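Local coordinates for hypothetical protein (PDB 2NS0) that is of unknown function but may act as an S-adenosylmethionine tRNA ribosyltransferase, at residues D37-R40 and P41-P45. Numbering follows the deposited sequence.
Sequences DDWR and PLMEP
Selenomethionine Met43 meets the indole of Trp39 at the rim of its six-membered ring. SE lies 3.9 Å from Trp39 CZ3, close to the ring plane, 80° off the normal. This is an edge-on Met-aromatic contact. In Met43, chi1 and chi2 set SE beside the ring, and chi3 brings CE near Trp39 O. The indole takes the crowded rotamer, with CG between the backbone N and the carbonyl carbon (chi1 57°). Arg40 CG lies against one face of the ring, 3.6 Å above its plane and displaced from the ring centre toward its outer atoms.

Two backbone hydrogen bonds accompany this contact. Leu42 N donates to Trp39 O at 2.9 Å, and Met43 N donates to Arg40 O at 3.2 Å. Both span three residues, as in a 3-10 turn, and the second is the straighter at 165°. Pro41 has no N-H to give. Its ring atom CD makes a van der Waals approach to Asp38 OD1 at 3.5 Å, and the two side chains cross at about a right angle.

The 3-10 turn leads directly into helix 43-55. Trp39 and Met43 also touch Ala31 of helix 27-34, and Leu42 packs on Val34, so the turn is laid against the preceding helix. With selenium at the ring edge, its attraction to the indole is probably dispersive with a weak electrostatic part, while backbone hydrogen bonds define the turn that starts the helix.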
loop_
_atom_site.group_PDB
_atom_site.type_symbol
_atom_site.label_atom_id
_atom_site.label_comp_id
_atom_site.label_asym_id
_atom_site.label_seq_id
_atom_site.Cartn_x
_atom_site.Cartn_y
_atom_site.Cartn_z
ATOM N N ASP A 37 5.615 16.105 4.653
ATOM C CA ASP A 37 5.731 16.968 5.787
ATOM C C ASP A 37 4.879 16.452 6.950
ATOM O O ASP A 37 4.994 16.977 8.070
ATOM C CB ASP A 37 5.211 18.356 5.395
ATOM C CG ASP A 37 6.142 19.126 4.403
ATOM O OD1 ASP A 37 7.037 18.544 3.719
ATOM O OD2 ASP A 37 5.952 20.362 4.297
ATOM N N ASP A 38 3.992 15.482 6.710
ATOM C CA ASP A 38 3.123 15.000 7.794
ATOM C C ASP A 38 2.362 13.764 7.345
ATOM O O ASP A 38 1.167 13.815 7.005
ATOM C CB ASP A 38 2.160 16.100 8.249
ATOM C CG ASP A 38 1.448 15.780 9.544
ATOM O OD1 ASP A 38 1.867 14.877 10.295
ATOM O OD2 ASP A 38 0.476 16.486 9.843
ATOM N N TRP A 39 3.066 12.640 7.380
ATOM C CA TRP A 39 2.584 11.399 6.788
ATOM C C TRP A 39 1.889 10.428 7.768
ATOM O O TRP A 39 1.127 9.561 7.324
ATOM C CB TRP A 39 3.746 10.720 6.029
ATOM C CG TRP A 39 4.935 10.447 6.893
ATOM C CD1 TRP A 39 6.057 11.219 7.011
ATOM C CD2 TRP A 39 5.130 9.315 7.762
ATOM N NE1 TRP A 39 6.927 10.659 7.937
ATOM C CE2 TRP A 39 6.389 9.480 8.392
ATOM C CE3 TRP A 39 4.364 8.175 8.063
ATOM C CZ2 TRP A 39 6.894 8.548 9.325
ATOM C CZ3 TRP A 39 4.870 7.246 8.973
ATOM C CH2 TRP A 39 6.126 7.440 9.595
ATOM N N ARG A 40 2.142 10.554 9.075
ATOM C CA ARG A 40 1.622 9.567 10.049
ATOM C C ARG A 40 0.093 9.491 10.034
ATOM O O ARG A 40 -0.470 8.405 10.167
ATOM C CB ARG A 40 2.133 9.779 11.503
ATOM C CG ARG A 40 3.569 9.274 11.710
ATOM C CD ARG A 40 4.090 9.279 13.161
ATOM N NE ARG A 40 4.258 7.912 13.625
ATOM C CZ ARG A 40 5.292 7.117 13.334
ATOM N NH1 ARG A 40 6.305 7.549 12.595
ATOM N NH2 ARG A 40 5.315 5.868 13.800
ATOM N N PRO A 41 -0.587 10.646 9.884
ATOM C CA PRO A 41 -2.037 10.547 9.821
ATOM C C PRO A 41 -2.582 9.782 8.599
ATOM O O PRO A 41 -3.751 9.373 8.585
ATOM C CB PRO A 41 -2.471 12.004 9.798
ATOM C CG PRO A 41 -1.306 12.753 10.424
ATOM C CD PRO A 41 -0.149 12.047 9.832
ATOM N N LEU A 42 -1.767 9.587 7.587
ATOM C CA LEU A 42 -2.209 8.809 6.417
ATOM C C LEU A 42 -2.055 7.292 6.533
ATOM O O LEU A 42 -2.436 6.589 5.626
ATOM C CB LEU A 42 -1.539 9.320 5.135
ATOM C CG LEU A 42 -2.027 10.721 4.802
ATOM C CD1 LEU A 42 -1.329 11.163 3.549
ATOM C CD2 LEU A 42 -3.503 10.722 4.577
HETATM N N MSE A 43 -1.536 6.806 7.660
HETATM C CA MSE A 43 -1.257 5.382 7.820
HETATM C C MSE A 43 -2.495 4.485 7.680
HETATM O O MSE A 43 -2.486 3.550 6.881
HETATM C CB MSE A 43 -0.506 5.094 9.128
HETATM C CG MSE A 43 0.938 5.574 9.166
HETATM SE SE MSE A 43 2.105 4.678 7.824
HETATM C CE MSE A 43 1.537 5.604 6.265
ATOM N N GLU A 44 -3.565 4.764 8.422
ATOM C CA GLU A 44 -4.796 3.963 8.240
ATOM C C GLU A 44 -5.474 4.175 6.862
ATOM O O GLU A 44 -5.875 3.210 6.251
ATOM C CB GLU A 44 -5.779 4.128 9.414
ATOM C CG GLU A 44 -5.173 3.664 10.749
ATOM C CD GLU A 44 -4.705 2.200 10.706
ATOM O OE1 GLU A 44 -5.580 1.322 10.527
ATOM O OE2 GLU A 44 -3.477 1.930 10.828
ATOM N N PRO A 45 -5.619 5.428 6.382
ATOM C CA PRO A 45 -6.052 5.584 4.983
ATOM C C PRO A 45 -5.248 4.774 3.930
ATOM O O PRO A 45 -5.847 4.222 2.990
ATOM C CB PRO A 45 -5.922 7.105 4.753
ATOM C CG PRO A 45 -6.181 7.686 6.088
ATOM C CD PRO A 45 -5.510 6.745 7.058
#